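Local atomic coordinates of arginine decarboxylase, A207R protein (PDB entry 2NVA), a protein that catalyses the pyridoxal 5'-phosphate-dependent decarboxylation of arginine to agmatine as a viral member of the eukaryotic ornithine decarboxylase-like family. Residues K129-V143 and E169-N183. Residues are numbered along the deposited sequence; the frame is centred on the assembly and turned at random.
Sequences KMILRIRCDDPNATV and EVIGISFHVGSGSRN. With PL2 ((4-{[(4-{[amino(imino)methyl]amino}butyl)amino]methyl}-5-hydroxy-6-methylpyridin-3-yl)methyl dihydrogen phosphate), chain I.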
loop_
_atom_site.group_PDB
_atom_site.type_symbol
_atom_site.label_atom_id
_atom_site.label_comp_id
_atom_site.label_asym_id
_atom_site.label_seq_id
_atom_site.Cartn_x
_atom_site.Cartn_y
_atom_site.Cartn_z
ATOM N N LYS A 129 -33.081 -3.235 -2.213
ATOM C CA LYS A 129 -33.302 -4.573 -1.679
ATOM C C LYS A 129 -32.077 -4.977 -0.875
ATOM O O LYS A 129 -30.963 -4.960 -1.395
ATOM C CB LYS A 129 -33.591 -5.567 -2.798
ATOM C CG LYS A 129 -34.779 -5.131 -3.674
ATOM C CD LYS A 129 -35.199 -6.238 -4.641
ATOM C CE LYS A 129 -36.157 -5.703 -5.720
ATOM N NZ LYS A 129 -37.409 -5.122 -5.124
ATOM N N MET A 130 -32.298 -5.360 0.381
ATOM C CA MET A 130 -31.201 -5.549 1.327
ATOM C C MET A 130 -30.865 -6.999 1.614
ATOM O O MET A 130 -31.752 -7.843 1.711
ATOM C CB MET A 130 -31.477 -4.804 2.637
ATOM C CG MET A 130 -31.652 -3.288 2.469
ATOM S SD MET A 130 -30.309 -2.460 1.563
ATOM C CE MET A 130 -28.956 -2.638 2.731
ATOM N N ILE A 131 -29.565 -7.265 1.751
ATOM C CA ILE A 131 -29.066 -8.588 2.088
ATOM C C ILE A 131 -28.334 -8.483 3.419
ATOM O O ILE A 131 -27.384 -7.723 3.548
ATOM C CB ILE A 131 -28.125 -9.160 0.980
ATOM C CG1 ILE A 131 -28.906 -9.401 -0.315
ATOM C CG2 ILE A 131 -27.467 -10.449 1.436
ATOM C CD1 ILE A 131 -28.016 -9.719 -1.532
ATOM N N LEU A 132 -28.794 -9.241 4.409
ATOM C CA LEU A 132 -28.146 -9.199 5.709
ATOM C C LEU A 132 -26.875 -10.043 5.673
ATOM O O LEU A 132 -26.933 -11.241 5.421
ATOM C CB LEU A 132 -29.092 -9.673 6.822
ATOM C CG LEU A 132 -28.460 -9.869 8.210
ATOM C CD1 LEU A 132 -27.950 -8.561 8.814
ATOM C CD2 LEU A 132 -29.433 -10.571 9.160
ATOM N N ARG A 133 -25.742 -9.404 5.940
ATOM C CA ARG A 133 -24.481 -10.124 6.042
ATOM C C ARG A 133 -24.276 -10.609 7.474
ATOM O O ARG A 133 -24.296 -9.811 8.415
ATOM C CB ARG A 133 -23.301 -9.252 5.610
ATOM C CG ARG A 133 -21.973 -9.992 5.689
ATOM C CD ARG A 133 -20.860 -9.202 5.033
ATOM N NE ARG A 133 -19.550 -9.775 5.323
ATOM C CZ ARG A 133 -18.408 -9.269 4.864
ATOM N NH1 ARG A 133 -18.424 -8.177 4.110
ATOM N NH2 ARG A 133 -17.248 -9.847 5.163
ATOM N N ILE A 134 -24.101 -11.919 7.621
ATOM C CA ILE A 134 -23.827 -12.519 8.923
ATOM C C ILE A 134 -22.364 -12.924 9.032
ATOM O O ILE A 134 -21.733 -13.282 8.030
ATOM C CB ILE A 134 -24.762 -13.725 9.217
ATOM C CG1 ILE A 134 -24.530 -14.865 8.213
ATOM C CG2 ILE A 134 -26.222 -13.252 9.164
ATOM C CD1 ILE A 134 -25.258 -16.190 8.577
ATOM N N ARG A 135 -21.830 -12.873 10.251
ATOM C CA ARG A 135 -20.446 -13.274 10.462
ATOM C C ARG A 135 -20.345 -14.793 10.591
ATOM O O ARG A 135 -21.013 -15.398 11.441
ATOM C CB ARG A 135 -19.877 -12.622 11.717
ATOM C CG ARG A 135 -18.433 -13.008 11.960
ATOM C CD ARG A 135 -17.923 -12.451 13.257
ATOM N NE ARG A 135 -16.515 -12.817 13.422
ATOM C CZ ARG A 135 -15.706 -12.321 14.355
ATOM N NH1 ARG A 135 -16.148 -11.407 15.217
ATOM N NH2 ARG A 135 -14.443 -12.724 14.407
ATOM N N CYS A 136 -19.510 -15.398 9.749
ATOM C CA CYS A 136 -19.235 -16.835 9.799
ATOM C C CYS A 136 -17.804 -17.061 9.323
ATOM O O CYS A 136 -17.556 -17.124 8.109
ATOM C CB CYS A 136 -20.183 -17.618 8.875
ATOM S SG CYS A 136 -21.944 -17.583 9.254
ATOM N N ASP A 137 -16.859 -17.182 10.244
ATOM C CA ASP A 137 -15.450 -17.165 9.856
ATOM C C ASP A 137 -14.885 -18.536 9.480
ATOM O O ASP A 137 -15.269 -19.560 10.042
ATOM C CB ASP A 137 -14.571 -16.594 10.971
ATOM C CG ASP A 137 -14.953 -15.180 11.375
ATOM O OD1 ASP A 137 -15.814 -14.548 10.723
ATOM O OD2 ASP A 137 -14.350 -14.693 12.361
ATOM N N ASP A 138 -13.951 -18.526 8.536
ATOM C CA ASP A 138 -13.050 -19.653 8.349
ATOM C C ASP A 138 -11.794 -19.280 9.131
ATOM O O ASP A 138 -11.081 -18.346 8.739
ATOM C CB ASP A 138 -12.714 -19.828 6.863
ATOM C CG ASP A 138 -11.547 -20.796 6.628
ATOM O OD1 ASP A 138 -11.141 -21.508 7.576
ATOM O OD2 ASP A 138 -11.020 -20.812 5.499
ATOM N N PRO A 139 -11.508 -19.998 10.224
ATOM C CA PRO A 139 -10.326 -19.613 11.007
ATOM C C PRO A 139 -8.983 -19.825 10.291
ATOM O O PRO A 139 -7.965 -19.269 10.722
ATOM C CB PRO A 139 -10.421 -20.504 12.253
ATOM C CG PRO A 139 -11.257 -21.652 11.859
ATOM C CD PRO A 139 -12.215 -21.148 10.810
ATOM N N ASN A 140 -8.980 -20.605 9.214
ATOM C CA ASN A 140 -7.772 -20.824 8.432
ATOM C C ASN A 140 -7.683 -19.975 7.166
ATOM O O ASN A 140 -6.749 -20.153 6.381
ATOM C CB ASN A 140 -7.643 -22.306 8.053
ATOM C CG ASN A 140 -7.432 -23.205 9.259
ATOM O OD1 ASN A 140 -8.338 -23.398 10.073
ATOM N ND2 ASN A 140 -6.240 -23.776 9.370
ATOM N N ALA A 141 -8.625 -19.052 6.961
ATOM C CA ALA A 141 -8.597 -18.188 5.779
ATOM C C ALA A 141 -7.363 -17.293 5.793
ATOM O O ALA A 141 -6.905 -16.875 6.866
ATOM C CB ALA A 141 -9.876 -17.346 5.697
ATOM N N THR A 142 -6.808 -17.008 4.620
ATOM C CA THR A 142 -5.614 -16.161 4.536
ATOM C C THR A 142 -5.849 -14.750 5.093
ATOM O O THR A 142 -5.044 -14.244 5.898
ATOM C CB THR A 142 -5.057 -16.104 3.094
ATOM O OG1 THR A 142 -4.815 -17.439 2.635
ATOM C CG2 THR A 142 -3.740 -15.313 3.035
ATOM N N VAL A 143 -6.938 -14.114 4.667
ATOM C CA VAL A 143 -7.280 -12.769 5.143
ATOM C C VAL A 143 -8.607 -12.813 5.919
ATOM O O VAL A 143 -9.668 -13.072 5.349
ATOM C CB VAL A 143 -7.346 -11.762 3.974
ATOM C CG1 VAL A 143 -7.663 -10.352 4.495
ATOM C CG2 VAL A 143 -6.036 -11.784 3.146
ATOM N N GLU A 169 -37.028 -3.867 2.522
ATOM C CA GLU A 169 -37.199 -5.224 2.022
ATOM C C GLU A 169 -35.891 -5.996 2.169
ATOM O O GLU A 169 -34.917 -5.689 1.486
ATOM C CB GLU A 169 -37.613 -5.154 0.552
ATOM C CG GLU A 169 -38.007 -6.483 -0.087
ATOM C CD GLU A 169 -38.398 -6.326 -1.561
ATOM O OE1 GLU A 169 -38.732 -7.354 -2.217
ATOM O OE2 GLU A 169 -38.362 -5.181 -2.071
ATOM N N VAL A 170 -35.858 -6.969 3.076
ATOM C CA VAL A 170 -34.704 -7.867 3.190
ATOM C C VAL A 170 -34.951 -9.088 2.292
ATOM O O VAL A 170 -35.900 -9.852 2.517
ATOM C CB VAL A 170 -34.428 -8.290 4.652
ATOM C CG1 VAL A 170 -33.295 -9.315 4.709
ATOM C CG2 VAL A 170 -34.067 -7.063 5.508
ATOM N N ILE A 171 -34.112 -9.259 1.271
ATOM C CA ILE A 171 -34.329 -10.306 0.273
ATOM C C ILE A 171 -33.391 -11.521 0.409
ATOM O O ILE A 171 -33.520 -12.497 -0.334
ATOM C CB ILE A 171 -34.267 -9.760 -1.182
ATOM C CG1 ILE A 171 -32.862 -9.233 -1.523
ATOM C CG2 ILE A 171 -35.369 -8.727 -1.408
ATOM C CD1 ILE A 171 -32.610 -9.094 -3.022
ATOM N N GLY A 172 -32.461 -11.464 1.363
ATOM C CA GLY A 172 -31.546 -12.584 1.536
ATOM C C GLY A 172 -30.470 -12.419 2.584
ATOM O O GLY A 172 -30.448 -11.444 3.356
ATOM N N ILE A 173 -29.580 -13.408 2.598
ATOM C CA ILE A 173 -28.525 -13.504 3.611
ATOM C C ILE A 173 -27.214 -13.758 2.881
ATOM O O ILE A 173 -27.175 -14.548 1.935
ATOM C CB ILE A 173 -28.787 -14.675 4.624
ATOM C CG1 ILE A 173 -30.179 -14.571 5.270
ATOM C CG2 ILE A 173 -27.679 -14.774 5.684
ATOM C CD1 ILE A 173 -30.421 -13.340 6.152
ATOM N N SER A 174 -26.162 -13.082 3.327
ATOM C CA SER A 174 -24.819 -13.314 2.802
ATOM C C SER A 174 -23.822 -13.574 3.933
ATOM O O SER A 174 -24.101 -13.317 5.101
ATOM C CB SER A 174 -24.353 -12.119 1.977
ATOM O OG SER A 174 -24.033 -11.030 2.814
ATOM N N PHE A 175 -22.652 -14.071 3.558
ATOM C CA PHE A 175 -21.541 -14.205 4.481
ATOM C C PHE A 175 -20.281 -14.154 3.636
ATOM O O PHE A 175 -20.338 -14.351 2.420
ATOM C CB PHE A 175 -21.621 -15.532 5.255
ATOM C CG PHE A 175 -21.618 -16.773 4.373
ATOM C CD1 PHE A 175 -20.417 -17.330 3.921
ATOM C CD2 PHE A 175 -22.818 -17.400 4.014
ATOM C CE1 PHE A 175 -20.408 -18.477 3.108
ATOM C CE2 PHE A 175 -22.813 -18.555 3.209
ATOM C CZ PHE A 175 -21.603 -19.089 2.759
ATOM N N HIS A 176 -19.156 -13.888 4.285
ATOM C CA HIS A 176 -17.864 -14.112 3.660
ATOM C C HIS A 176 -16.996 -14.781 4.707
ATOM O O HIS A 176 -16.755 -14.205 5.773
ATOM C CB HIS A 176 -17.243 -12.797 3.191
ATOM C CG HIS A 176 -16.165 -12.987 2.168
ATOM N ND1 HIS A 176 -15.215 -13.980 2.271
ATOM C CD2 HIS A 176 -15.893 -12.327 1.017
ATOM C CE1 HIS A 176 -14.389 -13.911 1.239
ATOM N NE2 HIS A 176 -14.776 -12.913 0.466
ATOM N N VAL A 177 -16.566 -16.010 4.427
ATOM C CA VAL A 177 -15.783 -16.768 5.406
ATOM C C VAL A 177 -14.383 -16.191 5.601
ATOM O O VAL A 177 -13.720 -16.483 6.602
ATOM C CB VAL A 177 -15.685 -18.273 5.045
ATOM C CG1 VAL A 177 -17.064 -18.871 4.930
ATOM C CG2 VAL A 177 -14.874 -18.476 3.754
ATOM N N GLY A 178 -13.933 -15.381 4.652
ATOM C CA GLY A 178 -12.573 -14.870 4.665
ATOM C C GLY A 178 -11.952 -15.020 3.292
ATOM O O GLY A 178 -12.323 -15.923 2.533
ATOM N N SER A 179 -11.018 -14.133 2.975
ATOM C CA SER A 179 -10.372 -14.144 1.672
ATOM C C SER A 179 -9.246 -15.187 1.644
ATOM O O SER A 179 -8.370 -15.192 2.521
ATOM C CB SER A 179 -9.848 -12.743 1.319
ATOM O OG SER A 179 -9.537 -12.673 -0.078
ATOM N N GLY A 180 -9.274 -16.059 0.640
ATOM C CA GLY A 180 -8.288 -17.126 0.486
ATOM C C GLY A 180 -8.619 -18.279 1.411
ATOM O O GLY A 180 -7.869 -18.570 2.359
ATOM N N SER A 181 -9.731 -18.949 1.138
ATOM C CA SER A 181 -10.217 -20.034 1.972
ATOM C C SER A 181 -10.074 -21.375 1.262
ATOM O O SER A 181 -10.423 -21.503 0.082
ATOM C CB SER A 181 -11.689 -19.815 2.323
ATOM O OG SER A 181 -12.180 -20.905 3.075
ATOM N N ARG A 182 -9.537 -22.345 1.992
ATOM C CA ARG A 182 -9.415 -23.726 1.513
ATOM C C ARG A 182 -10.025 -24.679 2.550
ATOM O O ARG A 182 -9.603 -25.822 2.703
ATOM C CB ARG A 182 -7.950 -24.054 1.217
ATOM C CG ARG A 182 -7.340 -23.195 0.113
ATOM C CD ARG A 182 -6.107 -23.860 -0.466
ATOM N NE ARG A 182 -5.656 -23.259 -1.721
ATOM C CZ ARG A 182 -4.811 -22.236 -1.803
ATOM N NH1 ARG A 182 -4.316 -21.665 -0.703
ATOM N NH2 ARG A 182 -4.433 -21.778 -2.989
ATOM N N ASN A 183 -11.043 -24.189 3.248
ATOM C CA ASN A 183 -11.710 -24.948 4.294
ATOM C C ASN A 183 -13.171 -25.195 3.903
ATOM O O ASN A 183 -14.021 -24.316 4.129
ATOM C CB ASN A 183 -11.628 -24.144 5.605
ATOM C CG ASN A 183 -12.336 -24.820 6.785
ATOM O OD1 ASN A 183 -12.310 -24.298 7.899
ATOM N ND2 ASN A 183 -12.960 -25.951 6.554
HETATM N N1 PL2 I . -16.967 -10.102 -1.562
HETATM C C2 PL2 I . -16.684 -9.261 -0.554
HETATM C C2A PL2 I . -17.814 -8.469 0.134
HETATM C C3 PL2 I . -15.349 -9.126 -0.150
HETATM O O3 PL2 I . -15.090 -8.282 0.884
HETATM C C4 PL2 I . -14.311 -9.852 -0.768
HETATM C C4A PL2 I . -12.814 -9.721 -0.357
HETATM C C5 PL2 I . -14.692 -10.717 -1.814
HETATM C C6 PL2 I . -16.020 -10.814 -2.185
HETATM P P PL2 I . -11.988 -13.364 -2.801
HETATM N N PL2 I . -12.645 -9.327 1.060
HETATM C CA PL2 I . -11.484 -8.442 1.235
HETATM C CG PL2 I . -8.974 -8.217 1.000
HETATM O OP2 PL2 I . -10.998 -14.153 -1.814
HETATM O OP3 PL2 I . -11.039 -12.514 -3.813
HETATM O OP1 PL2 I . -12.904 -14.293 -3.527
HETATM O OP4 PL2 I . -12.742 -12.326 -1.829
HETATM C C5M PL2 I . -13.637 -11.562 -2.557
HETATM C CB PL2 I . -10.189 -9.103 0.717
HETATM C CD PL2 I . -7.668 -8.891 0.515
HETATM N NE PL2 I . -6.584 -7.910 0.747
HETATM C CZ PL2 I . -5.349 -7.960 0.226
HETATM N NH2 PL2 I . -4.470 -6.972 0.524
HETATM N NH1 PL2 I . -4.983 -8.969 -0.570
HETATM O O HOH W 1 -19.544 -12.331 6.604
HETATM O O HOH W 2 -17.323 -13.924 8.524
HETATM O O HOH W 3 -8.732 -21.977 4.676
#
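Arg133 and His176 lie side by side where two neighbouring strands open into the cofactor site, guanidinium NH2 resting 3.5 Å from His176 CB and the two planes 35° apart. With CG anti to the backbone N (chi1 -179°) and the chain extended as far as NE, the guanidinium runs along the histidine to the pyridoxal methyl group of PL2. The imidazole CD2 lies 3.4 Å from C4 of the PL2 pyridine, and His176 NE2 donates to the phosphate-ester oxygen OP4. Gly178 N donates to His176 ND1, fixing the ring's rotation with ND1 as acceptor. Beyond it, Ser179 OG gives its proton to the phosphate oxygen OP2 of PL2 (2.7 Å) and is also bonded by Arg255. One water ties this first shell to the strands, accepting from Arg133 NE and His176 N and lying within hydrogen-bonding distance of Ile134 O.

Strands 129-133 and 170-174 are adjacent parallel staves of the TIM barrel, joined by a beta-alpha-beta crossover through helix 156-165. Alternating bonds such as Ser174 N to Leu132 O and Ile134 N to Ser174 O hold them together. On one face Ile131 CG2 packs 3.6 Å from Ser174 CB; on the other, facing that helix, Leu132 CB meets Ile173 CD1.

Past the strands the two segments stay paired as loops. Asp138 N bonds to Val177 O in the carbonyl plane. Ser181 OG donates to Asp138 OD2 on the anti side, 33° out of the carboxylate plane (2.7 Å), while Asp138 OD1 takes Asn140 N in an Asx turn. Thr142 and Val143 form a classic beta bulge opposite Ser179, whose N and O both bond to Val143, which fixes the backbone of the phosphate-binding serine. Ala141 CB packs 3.8 Å from Gly178 CA.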